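Local structure of RagA protein (Porphyromonas gingivalis, 6SLN) at residues E112-N117 with Y955-N960; G136-V141 with E342-K347; G226-L231 with S986-A991; T308-Q313 with D335-A340. The protein probably imports substrates across the outer membrane as a TonB-dependent receptor, a beta-barrel with an internal plug domain. One frame throughout, in Å; residues are numbered along the deposited sequence.

In the fold
The four contacts divide into two kinds. Contacts 1 and 2 press plug loops (112-117 and 136-141) against barrel strands; nearly all their touching residues are buried, and side-chain packing does the work without a hydrogen bond between the segments. Contacts 3 and 4 lie within the barrel wall, are only partly buried, and rest on ladders of antiparallel backbone bonds. Strands 218-230 and 309-322 are neighbours, so contacts 3 and 4 adjoin, their centres about 8 Å apart. Contact 1 shares the wall with contact 3 through adjacent strands 951-964 and 986-996, while contact 2 continues from contact 4 into strand 345-360. The two plug loops also touch each other.

Contact 1 (E112-N117 with Y955-N960)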
loop_
_atom_site.group_PDB
_atom_site.type_symbol
_atom_site.label_atom_id
_atom_site.label_comp_id
_atom_site.label_asym_id
_atom_site.label_seq_id
_atom_site.Cartn_x
_atom_site.Cartn_y
_atom_site.Cartn_z
ATOM N N GLU A 112 16.190 -18.016 -28.731
ATOM C CA GLU A 112 15.047 -17.434 -29.431
ATOM C C GLU A 112 13.849 -18.371 -29.521
ATOM O O GLU A 112 13.668 -19.059 -30.530
ATOM C CB GLU A 112 15.452 -16.986 -30.844
ATOM C CG GLU A 112 16.513 -15.880 -30.912
ATOM C CD GLU A 112 15.918 -14.468 -30.964
ATOM O OE1 GLU A 112 15.893 -13.807 -29.901
ATOM O OE2 GLU A 112 15.473 -14.027 -32.058
ATOM N N LYS A 113 13.023 -18.412 -28.480
ATOM C CA LYS A 113 11.878 -19.305 -28.495
ATOM C C LYS A 113 10.631 -18.530 -28.092
ATOM O O LYS A 113 10.690 -17.656 -27.225
ATOM C CB LYS A 113 12.093 -20.519 -27.566
ATOM C CG LYS A 113 13.215 -21.467 -28.042
ATOM C CD LYS A 113 12.919 -22.947 -27.802
ATOM C CE LYS A 113 13.245 -23.813 -29.035
ATOM N NZ LYS A 113 14.696 -23.856 -29.395
ATOM N N PRO A 114 9.505 -18.812 -28.708
ATOM C CA PRO A 114 8.379 -17.879 -28.609
ATOM C C PRO A 114 7.564 -18.027 -27.340
ATOM O O PRO A 114 6.380 -17.671 -27.340
ATOM C CB PRO A 114 7.541 -18.223 -29.844
ATOM C CG PRO A 114 7.808 -19.682 -30.079
ATOM C CD PRO A 114 9.209 -19.962 -29.584
ATOM N N VAL A 115 8.157 -18.540 -26.261
ATOM C CA VAL A 115 7.514 -18.470 -24.954
ATOM C C VAL A 115 8.524 -17.999 -23.914
ATOM O O VAL A 115 9.737 -18.185 -24.064
ATOM C CB VAL A 115 6.888 -19.812 -24.525
ATOM C CG1 VAL A 115 5.529 -20.008 -25.196
ATOM C CG2 VAL A 115 7.832 -20.960 -24.819
ATOM N N ALA A 116 8.009 -17.370 -22.851
ATOM C CA ALA A 116 8.860 -16.930 -21.753
ATOM C C ALA A 116 9.316 -18.082 -20.882
ATOM O O ALA A 116 10.301 -17.939 -20.151
ATOM C CB ALA A 116 8.126 -15.919 -20.880
ATOM N N ASN A 117 8.616 -19.212 -20.941
ATOM C CA ASN A 117 8.841 -20.349 -20.051
ATOM C C ASN A 117 9.983 -21.178 -20.629
ATOM O O ASN A 117 9.777 -22.077 -21.441
ATOM C CB ASN A 117 7.542 -21.133 -19.896
ATOM C CG ASN A 117 7.734 -22.459 -19.213
ATOM O OD1 ASN A 117 7.056 -23.424 -19.539
ATOM N ND2 ASN A 117 8.650 -22.517 -18.255
ATOM N N TYR A 955 14.980 -17.620 -40.600
ATOM C CA TYR A 955 14.465 -18.916 -40.199
ATOM C C TYR A 955 12.949 -18.887 -40.133
ATOM O O TYR A 955 12.329 -17.845 -39.890
ATOM C CB TYR A 955 15.011 -19.374 -38.847
ATOM C CG TYR A 955 14.653 -18.486 -37.665
ATOM C CD1 TYR A 955 13.419 -18.588 -37.024
ATOM C CD2 TYR A 955 15.571 -17.563 -37.169
ATOM C CE1 TYR A 955 13.110 -17.778 -35.927
ATOM C CE2 TYR A 955 15.275 -16.763 -36.082
ATOM C CZ TYR A 955 14.048 -16.867 -35.464
ATOM O OH TYR A 955 13.778 -16.054 -34.383
ATOM N N LEU A 956 12.371 -20.063 -40.332
ATOM C CA LEU A 956 10.948 -20.308 -40.168
ATOM C C LEU A 956 10.777 -21.353 -39.073
ATOM O O LEU A 956 11.416 -22.410 -39.113
ATOM C CB LEU A 956 10.340 -20.791 -41.481
ATOM C CG LEU A 956 9.048 -20.150 -41.955
ATOM C CD1 LEU A 956 9.086 -18.669 -41.658
ATOM C CD2 LEU A 956 8.880 -20.431 -43.448
ATOM N N MET A 957 9.924 -21.066 -38.097
ATOM C CA MET A 957 9.900 -21.885 -36.897
ATOM C C MET A 957 8.474 -22.197 -36.461
ATOM O O MET A 957 7.574 -21.361 -36.581
ATOM C CB MET A 957 10.653 -21.193 -35.758
ATOM C CG MET A 957 11.030 -22.148 -34.669
ATOM S SD MET A 957 11.171 -21.290 -33.140
ATOM C CE MET A 957 9.508 -20.708 -33.011
ATOM N N ALA A 958 8.279 -23.410 -35.945
ATOM C CA ALA A 958 7.030 -23.823 -35.320
ATOM C C ALA A 958 7.314 -24.450 -33.957
ATOM O O ALA A 958 8.300 -25.181 -33.794
ATOM C CB ALA A 958 6.276 -24.820 -36.212
ATOM N N ARG A 959 6.463 -24.163 -32.973
ATOM C CA ARG A 959 6.533 -24.805 -31.661
ATOM C C ARG A 959 5.238 -25.563 -31.419
ATOM O O ARG A 959 4.150 -25.016 -31.643
ATOM C CB ARG A 959 6.763 -23.808 -30.510
ATOM C CG ARG A 959 6.883 -24.507 -29.127
ATOM C CD ARG A 959 7.035 -23.533 -27.922
ATOM N NE ARG A 959 5.743 -23.283 -27.299
ATOM C CZ ARG A 959 5.367 -23.789 -26.134
ATOM N NH1 ARG A 959 6.209 -24.553 -25.472
ATOM N NH2 ARG A 959 4.155 -23.534 -25.634
ATOM N N ASN A 960 5.365 -26.815 -30.948
ATOM C CA ASN A 960 4.224 -27.718 -30.732
ATOM C C ASN A 960 3.394 -27.900 -32.005
ATOM O O ASN A 960 2.163 -27.963 -31.962
ATOM C CB ASN A 960 3.343 -27.235 -29.579
ATOM C CG ASN A 960 4.003 -27.400 -28.225
ATOM O OD1 ASN A 960 4.979 -28.138 -28.080
ATOM N ND2 ASN A 960 3.469 -26.707 -27.222
#
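In this TonB-dependent receptor, loop 112-117 of the plug domain lies against strand 951-964 of the surrounding beta-barrel, which turns Tyr955, Met957 and Arg959 towards it. The touching parts run 25° apart, and their nearest CA atoms, those of Pro114 and Arg959, are still 7.8 Å from each other, so side chains must bridge the gap. Arg959 makes the broadest approach, over Val115. Its CG stands anti to the backbone N (chi1 -178°), and the chain stays extended before bending at chi3. Arg959 CB faces CG of Pro114 at 4.3 Å. Next, Arg959 CD comes within 4.1 Å of Val115 CG2, and NE, past the bend, lies near both valine methyls while hydrogen-bonded to Gln988 on the adjacent strand. The guanidinium is sandwiched: Val115 CG1 sits towards the rim of one face, and ND2 of Asn960 lies over the centre of the other. At the tip, NH2 of Arg959 is 3.8 Å from Val115 CG1, whereas NH1 forms a salt bridge with Asp120, tying the barrel's charge to the plug. Two residues earlier in the strand, Met957 meets Pro114 tip to tip, its CE 3.5 Å from the proline CD. Where Glu112 crosses Tyr955, carboxylate and ring planes stand 87° apart, with OE2 of Glu112 3.5 Å from OH of Tyr955.

Contact 2 (G136-V141 with E342-K347); sequences GDPTAV and EPANFK
The close-packed part of this plug-to-barrel contact is mainly one proline laid on the backbone at the start of strand 345-360. Pro138 is the second residue of a type I turn from Asp137 to Ala140, and its ring drops onto the chain: CD lies 3.6 Å from CB of Ala344, and CG 3.8 Å from CA of Asn345. Asp137 adds its carboxylate, OD2 being 3.8 Å from Ala344 CB. Thr139 CG2 sits 3.2 Å from Asn345 O, and packing loosens where that methyl meets the Phe346 ring edge, 4.1 Å from CD2. On the strand's far side, Asn345 turns away from the turn, and partly exposed Lys347 places NZ 3.3 Å from Asn345 OD1, above the carbonyl plane. The turn's shape is set from within. Asp137 OD1 receives the Thr139 N-H on its anti lone pair (2.8 Å from N to OD1), an Asx turn, and Thr139 OG1 donates to that oxygen from above the carboxylate plane. OD2 is bonded to the backbone N of Ala379, and Thr139 OG1 also to Ser378. So many bonds are consistent with an ionised Asp137; with these polar groups so engaged, turn and strand meet by van der Waals contact.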
loop_
_atom_site.group_PDB
_atom_site.type_symbol
_atom_site.label_atom_id
_atom_site.label_comp_id
_atom_site.label_asym_id
_atom_site.label_seq_id
_atom_site.Cartn_x
_atom_site.Cartn_y
_atom_site.Cartn_z
ATOM N N GLY A 136 -1.087 -23.234 -20.946
ATOM C CA GLY A 136 -0.534 -22.465 -22.040
ATOM C C GLY A 136 -0.519 -20.990 -21.778
ATOM O O GLY A 136 -0.106 -20.201 -22.630
ATOM N N ASP A 137 -0.993 -20.608 -20.603
ATOM C CA ASP A 137 -0.923 -19.233 -20.153
ATOM C C ASP A 137 0.513 -18.705 -20.285
ATOM O O ASP A 137 1.451 -19.356 -19.807
ATOM C CB ASP A 137 -1.403 -19.185 -18.708
ATOM C CG ASP A 137 -1.480 -17.792 -18.163
ATOM O OD1 ASP A 137 -0.422 -17.100 -18.145
ATOM O OD2 ASP A 137 -2.593 -17.419 -17.715
ATOM N N PRO A 138 0.721 -17.548 -20.921
ATOM C CA PRO A 138 2.100 -17.082 -21.158
ATOM C C PRO A 138 2.911 -16.914 -19.891
ATOM O O PRO A 138 4.144 -16.943 -19.962
ATOM C CB PRO A 138 1.911 -15.737 -21.873
ATOM C CG PRO A 138 0.510 -15.721 -22.312
ATOM C CD PRO A 138 -0.279 -16.574 -21.374
ATOM N N THR A 139 2.267 -16.739 -18.737
ATOM C CA THR A 139 2.981 -16.630 -17.474
ATOM C C THR A 139 3.060 -17.957 -16.739
ATOM O O THR A 139 3.322 -17.978 -15.534
ATOM C CB THR A 139 2.337 -15.585 -16.560
ATOM O OG1 THR A 139 1.000 -15.983 -16.249
ATOM C CG2 THR A 139 2.310 -14.238 -17.231
ATOM N N ALA A 140 2.824 -19.062 -17.430
ATOM C CA ALA A 140 2.923 -20.359 -16.783
ATOM C C ALA A 140 4.379 -20.810 -16.727
ATOM O O ALA A 140 5.141 -20.642 -17.691
ATOM C CB ALA A 140 2.075 -21.400 -17.507
ATOM N N VAL A 141 4.753 -21.387 -15.586
ATOM C CA VAL A 141 6.092 -21.911 -15.341
ATOM C C VAL A 141 6.052 -23.438 -15.404
ATOM O O VAL A 141 5.149 -24.062 -14.835
ATOM C CB VAL A 141 6.612 -21.429 -13.981
ATOM C CG1 VAL A 141 8.069 -21.535 -13.950
ATOM C CG2 VAL A 141 6.189 -20.007 -13.757
ATOM N N GLU A 342 -9.559 -14.046 -22.364
ATOM C CA GLU A 342 -9.116 -13.666 -21.029
ATOM C C GLU A 342 -7.658 -13.228 -21.102
ATOM O O GLU A 342 -6.777 -14.029 -21.446
ATOM C CB GLU A 342 -9.280 -14.829 -20.062
ATOM C CG GLU A 342 -9.991 -14.475 -18.799
ATOM C CD GLU A 342 -10.010 -15.645 -17.856
ATOM O OE1 GLU A 342 -9.359 -15.550 -16.789
ATOM O OE2 GLU A 342 -10.657 -16.663 -18.198
ATOM N N PRO A 343 -7.378 -11.958 -20.847
ATOM C CA PRO A 343 -6.063 -11.417 -21.190
ATOM C C PRO A 343 -4.979 -12.054 -20.360
ATOM O O PRO A 343 -5.138 -12.273 -19.156
ATOM C CB PRO A 343 -6.203 -9.932 -20.869
ATOM C CG PRO A 343 -7.674 -9.692 -21.010
ATOM C CD PRO A 343 -8.290 -10.901 -20.400
ATOM N N ALA A 344 -3.881 -12.385 -21.028
ATOM C CA ALA A 344 -2.711 -12.916 -20.350
ATOM C C ALA A 344 -1.515 -12.659 -21.247
ATOM O O ALA A 344 -1.628 -12.677 -22.473
ATOM C CB ALA A 344 -2.851 -14.409 -20.023
ATOM N N ASN A 345 -0.374 -12.404 -20.622
ATOM C CA ASN A 345 0.792 -12.077 -21.415
ATOM C C ASN A 345 2.005 -11.992 -20.504
ATOM O O ASN A 345 1.897 -11.865 -19.279
ATOM C CB ASN A 345 0.612 -10.761 -22.163
ATOM C CG ASN A 345 0.069 -9.682 -21.281
ATOM O OD1 ASN A 345 0.808 -9.064 -20.534
ATOM N ND2 ASN A 345 -1.242 -9.465 -21.338
ATOM N N PHE A 346 3.165 -12.060 -21.138
ATOM C CA PHE A 346 4.444 -11.836 -20.502
ATOM C C PHE A 346 5.201 -10.905 -21.427
ATOM O O PHE A 346 5.532 -11.289 -22.554
ATOM C CB PHE A 346 5.196 -13.145 -20.306
ATOM C CG PHE A 346 6.364 -13.040 -19.385
ATOM C CD1 PHE A 346 7.568 -12.534 -19.829
ATOM C CD2 PHE A 346 6.257 -13.448 -18.079
ATOM C CE1 PHE A 346 8.637 -12.441 -18.988
ATOM C CE2 PHE A 346 7.321 -13.359 -17.243
ATOM C CZ PHE A 346 8.515 -12.857 -17.699
ATOM N N LYS A 347 5.436 -9.678 -20.971
ATOM C CA LYS A 347 6.312 -8.745 -21.663
ATOM C C LYS A 347 7.557 -8.523 -20.812
ATOM O O LYS A 347 7.469 -8.425 -19.585
ATOM C CB LYS A 347 5.613 -7.401 -21.946
ATOM C CG LYS A 347 4.100 -7.487 -22.141
ATOM C CD LYS A 347 3.542 -6.213 -22.795
ATOM C CE LYS A 347 2.017 -6.266 -22.935
ATOM N NZ LYS A 347 1.333 -6.028 -21.629
#

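Contact 3 (G226-L231 with S986-A991)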
loop_
_atom_site.group_PDB
_atom_site.type_symbol
_atom_site.label_atom_id
_atom_site.label_comp_id
_atom_site.label_asym_id
_atom_site.label_seq_id
_atom_site.Cartn_x
_atom_site.Cartn_y
_atom_site.Cartn_z
ATOM N N GLY A 226 5.636 -13.770 -34.575
ATOM C CA GLY A 226 4.867 -14.974 -34.793
ATOM C C GLY A 226 3.538 -14.891 -34.084
ATOM O O GLY A 226 3.242 -13.918 -33.386
ATOM N N ILE A 227 2.739 -15.949 -34.261
ATOM C CA ILE A 227 1.400 -16.019 -33.694
ATOM C C ILE A 227 1.257 -17.295 -32.875
ATOM O O ILE A 227 1.979 -18.272 -33.075
ATOM C CB ILE A 227 0.308 -15.969 -34.777
ATOM C CG1 ILE A 227 0.619 -16.973 -35.873
ATOM C CG2 ILE A 227 0.226 -14.597 -35.368
ATOM C CD1 ILE A 227 -0.597 -17.526 -36.505
ATOM N N SER A 228 0.292 -17.272 -31.958
ATOM C CA SER A 228 -0.039 -18.403 -31.103
ATOM C C SER A 228 -1.489 -18.821 -31.336
ATOM O O SER A 228 -2.393 -17.981 -31.290
ATOM C CB SER A 228 0.176 -18.049 -29.629
ATOM O OG SER A 228 1.555 -17.914 -29.326
ATOM N N GLN A 229 -1.710 -20.116 -31.572
ATOM C CA GLN A 229 -3.049 -20.667 -31.708
ATOM C C GLN A 229 -3.263 -21.827 -30.741
ATOM O O GLN A 229 -2.309 -22.454 -30.273
ATOM C CB GLN A 229 -3.294 -21.152 -33.126
ATOM C CG GLN A 229 -2.746 -20.244 -34.172
ATOM C CD GLN A 229 -2.902 -20.842 -35.541
ATOM O OE1 GLN A 229 -3.180 -22.034 -35.677
ATOM N NE2 GLN A 229 -2.732 -20.023 -36.570
ATOM N N ILE A 230 -4.536 -22.109 -30.448
ATOM C CA ILE A 230 -4.898 -23.267 -29.628
ATOM C C ILE A 230 -4.591 -24.539 -30.419
ATOM O O ILE A 230 -4.929 -24.648 -31.604
ATOM C CB ILE A 230 -6.374 -23.164 -29.196
ATOM C CG1 ILE A 230 -6.743 -24.186 -28.130
ATOM C CG2 ILE A 230 -7.299 -23.359 -30.343
ATOM C CD1 ILE A 230 -8.236 -24.157 -27.804
ATOM N N LEU A 231 -3.875 -25.484 -29.796
ATOM C CA LEU A 231 -3.176 -26.477 -30.612
ATOM C C LEU A 231 -4.024 -27.681 -30.993
ATOM O O LEU A 231 -3.585 -28.478 -31.827
ATOM C CB LEU A 231 -1.889 -26.977 -29.926
ATOM C CG LEU A 231 -1.690 -27.479 -28.483
ATOM C CD1 LEU A 231 -2.583 -28.647 -28.037
ATOM C CD2 LEU A 231 -0.233 -27.881 -28.362
ATOM N N SER A 986 0.081 -23.879 -26.423
ATOM C CA SER A 986 -0.164 -23.207 -27.684
ATOM C C SER A 986 0.737 -23.767 -28.769
ATOM O O SER A 986 1.728 -24.454 -28.504
ATOM C CB SER A 986 0.058 -21.706 -27.544
ATOM O OG SER A 986 1.283 -21.464 -26.884
ATOM N N LYS A 987 0.357 -23.466 -30.003
ATOM C CA LYS A 987 1.093 -23.823 -31.208
ATOM C C LYS A 987 1.542 -22.515 -31.836
ATOM O O LYS A 987 0.712 -21.631 -32.083
ATOM C CB LYS A 987 0.193 -24.628 -32.152
ATOM C CG LYS A 987 0.747 -24.936 -33.529
ATOM C CD LYS A 987 -0.212 -25.844 -34.294
ATOM C CE LYS A 987 -1.574 -25.184 -34.508
ATOM N NZ LYS A 987 -1.864 -24.932 -35.950
ATOM N N GLN A 988 2.841 -22.369 -32.060
ATOM C CA GLN A 988 3.385 -21.124 -32.587
ATOM C C GLN A 988 3.979 -21.305 -33.976
ATOM O O GLN A 988 4.656 -22.299 -34.258
ATOM C CB GLN A 988 4.454 -20.547 -31.664
ATOM C CG GLN A 988 3.902 -19.828 -30.458
ATOM C CD GLN A 988 4.136 -20.619 -29.209
ATOM O OE1 GLN A 988 5.269 -20.966 -28.889
ATOM N NE2 GLN A 988 3.062 -20.943 -28.506
ATOM N N TYR A 989 3.718 -20.327 -34.833
ATOM C CA TYR A 989 4.460 -20.120 -36.068
ATOM C C TYR A 989 5.207 -18.806 -35.935
ATOM O O TYR A 989 4.596 -17.764 -35.665
ATOM C CB TYR A 989 3.541 -20.064 -37.285
ATOM C CG TYR A 989 2.588 -21.211 -37.398
ATOM C CD1 TYR A 989 1.336 -21.148 -36.802
ATOM C CD2 TYR A 989 2.927 -22.346 -38.109
ATOM C CE1 TYR A 989 0.445 -22.190 -36.903
ATOM C CE2 TYR A 989 2.040 -23.399 -38.215
ATOM C CZ TYR A 989 0.798 -23.311 -37.606
ATOM O OH TYR A 989 -0.097 -24.350 -37.692
ATOM N N VAL A 990 6.513 -18.848 -36.129
ATOM C CA VAL A 990 7.334 -17.652 -36.067
ATOM C C VAL A 990 8.214 -17.605 -37.303
ATOM O O VAL A 990 8.725 -18.633 -37.767
ATOM C CB VAL A 990 8.179 -17.611 -34.774
ATOM C CG1 VAL A 990 8.884 -16.262 -34.622
ATOM C CG2 VAL A 990 7.283 -17.856 -33.558
ATOM N N ALA A 991 8.348 -16.418 -37.864
ATOM C CA ALA A 991 9.406 -16.136 -38.810
ATOM C C ALA A 991 10.407 -15.233 -38.100
ATOM O O ALA A 991 10.034 -14.446 -37.222
ATOM C CB ALA A 991 8.848 -15.484 -40.082
#
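This is an antiparallel strand pairing that joins the two ends of the barrel sequence, strand 218-230 near its start and strand 986-996 at the C-terminus. The evidence is a regular ladder between strands whose directions differ by 151°. Ile227 and Tyr989 exchange both their bonds, 3.0 Å from Ile227 N to Tyr989 O and 3.2 Å from Tyr989 N to Ile227 O. Gln229 and Lys987 do the same more straightly: Gln229 N to Lys987 O measures 2.9 Å with 168° at the hydrogen. Ser228 and Gln988 form the non-hydrogen-bonded pair between these rungs; beyond the Ile227 rung, Gly226, lacking a side chain, lets its CA come to 3.9 Å from CA of Val990, and Val990 CG2 settles by the glycine CA. In TonB-dependent receptors the first and last strands meet to shut the cylinder, and this pairing is that seam. One face of it carries Ser228, Gln988 and Val990, the last two touching Pro114 of the plug; Ser228 OG rests beside Gln988 CG. The other, partly exposed face holds a polar cluster. Lys987 starts extended, then bends at chi3 and chi4 so that NZ donates to Gln229 OE1 (3.2 Å, above the amide plane) and to OH of Tyr989. The Gln229 amide crosses the tyrosine at about a right angle, its CD in plane with the ring at the edge and the two planes 63° apart. Next to it Ile227 brings CD1 to 4.1 Å from Tyr989 CD1.

Contact 4 (T308-Q313 with D335-A340); sequences TAPTSQ and DQEGMA
Strands 309-322 and 325-337 form a beta hairpin of the barrel wall, and this contact lies at its open end, away from the connecting turn. The two strand axes are 171° apart, close to ideally antiparallel. Ser312 and Asp335 make the full hydrogen-bonded pair: Ser312 N reaches Asp335 O at 2.8 Å, and the return bond from Asp335 N to Ser312 O, also 2.8 Å, lies nearly along the C=O axis. One step on, Glu337 N donates to Pro310 O at 3.1 Å; proline has no N-H, so this rung is single. Beside this rung the side chains pack, with Pro310 CD 3.7 Å from Glu337 CB and the two side chains side by side, pointing the same way. Thr311 and Gln336 also run alongside each other on the buried face, where Thr311 OG1 is 3.4 Å from Gln336 CG. Gln336 has CG anti to its backbone N (chi1 180°) and stays extended beyond it, carrying OE1 into the barrel to accept the backbone N-H of Ala116 in the plug. On the other face, Asp335 OD1 and Glu337 OE1 stand 3.2 Å apart, and Lys347 of the next strand touches both side chains, and its charge may ease the repulsion. Past the last rung the chains stay in touch without further bonds between them: Ala309 CB lies against the carbonyls of Glu337 and Gly338 and is 4.5 Å from Met339 CB. Adjacent antiparallel strands with plug-facing residues on one face are typical of the up-and-down barrel of TonB-dependent receptors.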
loop_
_atom_site.group_PDB
_atom_site.type_symbol
_atom_site.label_atom_id
_atom_site.label_comp_id
_atom_site.label_asym_id
_atom_site.label_seq_id
_atom_site.Cartn_x
_atom_site.Cartn_y
_atom_site.Cartn_z
ATOM N N THR A 308 -6.245 -15.853 -32.046
ATOM C CA THR A 308 -4.839 -15.920 -32.387
ATOM C C THR A 308 -4.149 -14.735 -31.730
ATOM O O THR A 308 -4.673 -13.616 -31.734
ATOM C CB THR A 308 -4.643 -15.890 -33.900
ATOM O OG1 THR A 308 -5.382 -16.960 -34.494
ATOM C CG2 THR A 308 -3.190 -16.072 -34.249
ATOM N N ALA A 309 -2.993 -14.989 -31.119
ATOM C CA ALA A 309 -2.304 -13.928 -30.409
ATOM C C ALA A 309 -0.889 -13.780 -30.947
ATOM O O ALA A 309 -0.264 -14.771 -31.332
ATOM C CB ALA A 309 -2.267 -14.210 -28.909
ATOM N N PRO A 310 -0.366 -12.562 -31.008
ATOM C CA PRO A 310 0.988 -12.365 -31.534
ATOM C C PRO A 310 2.058 -12.473 -30.455
ATOM O O PRO A 310 1.834 -12.202 -29.273
ATOM C CB PRO A 310 0.914 -10.947 -32.112
ATOM C CG PRO A 310 -0.097 -10.255 -31.234
ATOM C CD PRO A 310 -1.064 -11.292 -30.735
ATOM N N THR A 311 3.245 -12.907 -30.887
ATOM C CA THR A 311 4.426 -12.984 -30.033
ATOM C C THR A 311 5.596 -12.384 -30.800
ATOM O O THR A 311 5.899 -12.826 -31.913
ATOM C CB THR A 311 4.743 -14.431 -29.630
ATOM O OG1 THR A 311 3.670 -14.970 -28.844
ATOM C CG2 THR A 311 6.056 -14.494 -28.836
ATOM N N SER A 312 6.256 -11.386 -30.208
ATOM C CA SER A 312 7.296 -10.622 -30.887
ATOM C C SER A 312 8.483 -10.410 -29.953
ATOM O O SER A 312 8.295 -10.194 -28.750
ATOM C CB SER A 312 6.747 -9.269 -31.329
ATOM O OG SER A 312 6.105 -8.634 -30.225
ATOM N N GLN A 313 9.704 -10.454 -30.503
ATOM C CA GLN A 313 10.887 -10.239 -29.679
ATOM C C GLN A 313 12.054 -9.717 -30.515
ATOM O O GLN A 313 12.271 -10.154 -31.652
ATOM C CB GLN A 313 11.293 -11.521 -28.926
ATOM C CG GLN A 313 12.019 -12.604 -29.743
ATOM C CD GLN A 313 12.196 -13.914 -28.963
ATOM O OE1 GLN A 313 13.267 -14.189 -28.416
ATOM N NE2 GLN A 313 11.137 -14.723 -28.909
ATOM N N ASP A 335 7.455 -9.974 -26.115
ATOM C CA ASP A 335 6.043 -9.908 -25.779
ATOM C C ASP A 335 5.376 -11.166 -26.294
ATOM O O ASP A 335 5.468 -11.469 -27.485
ATOM C CB ASP A 335 5.382 -8.666 -26.365
ATOM C CG ASP A 335 4.007 -8.425 -25.793
ATOM O OD1 ASP A 335 3.511 -9.304 -25.060
ATOM O OD2 ASP A 335 3.422 -7.355 -26.066
ATOM N N GLN A 336 4.719 -11.896 -25.400
ATOM C CA GLN A 336 3.952 -13.079 -25.766
ATOM C C GLN A 336 2.523 -12.868 -25.304
ATOM O O GLN A 336 2.257 -12.838 -24.099
ATOM C CB GLN A 336 4.551 -14.336 -25.146
ATOM C CG GLN A 336 3.795 -15.610 -25.484
ATOM C CD GLN A 336 4.152 -16.748 -24.563
ATOM O OE1 GLN A 336 5.162 -16.699 -23.861
ATOM N NE2 GLN A 336 3.317 -17.769 -24.536
ATOM N N GLU A 337 1.608 -12.717 -26.255
ATOM C CA GLU A 337 0.207 -12.485 -25.929
ATOM C C GLU A 337 -0.507 -13.801 -25.673
ATOM O O GLU A 337 -0.236 -14.813 -26.334
ATOM C CB GLU A 337 -0.491 -11.720 -27.055
ATOM C CG GLU A 337 -0.347 -10.208 -26.965
ATOM C CD GLU A 337 -0.480 -9.705 -25.524
ATOM O OE1 GLU A 337 0.350 -8.851 -25.122
ATOM O OE2 GLU A 337 -1.410 -10.162 -24.796
ATOM N N GLY A 338 -1.410 -13.789 -24.696
ATOM C CA GLY A 338 -2.156 -14.996 -24.377
ATOM C C GLY A 338 -3.212 -15.286 -25.427
ATOM O O GLY A 338 -3.892 -14.387 -25.918
ATOM N N MET A 339 -3.357 -16.560 -25.772
ATOM C CA MET A 339 -4.320 -16.880 -26.819
ATOM C C MET A 339 -5.744 -17.001 -26.293
ATOM O O MET A 339 -6.688 -16.804 -27.061
ATOM C CB MET A 339 -3.923 -18.153 -27.550
ATOM C CG MET A 339 -3.594 -19.292 -26.660
ATOM S SD MET A 339 -3.684 -20.753 -27.670
ATOM C CE MET A 339 -5.350 -21.255 -27.288
ATOM N N ALA A 340 -5.945 -17.318 -25.018
ATOM C CA ALA A 340 -7.286 -17.177 -24.476
ATOM C C ALA A 340 -7.659 -15.706 -24.475
ATOM O O ALA A 340 -6.805 -14.832 -24.322
ATOM C CB ALA A 340 -7.387 -17.736 -23.065
#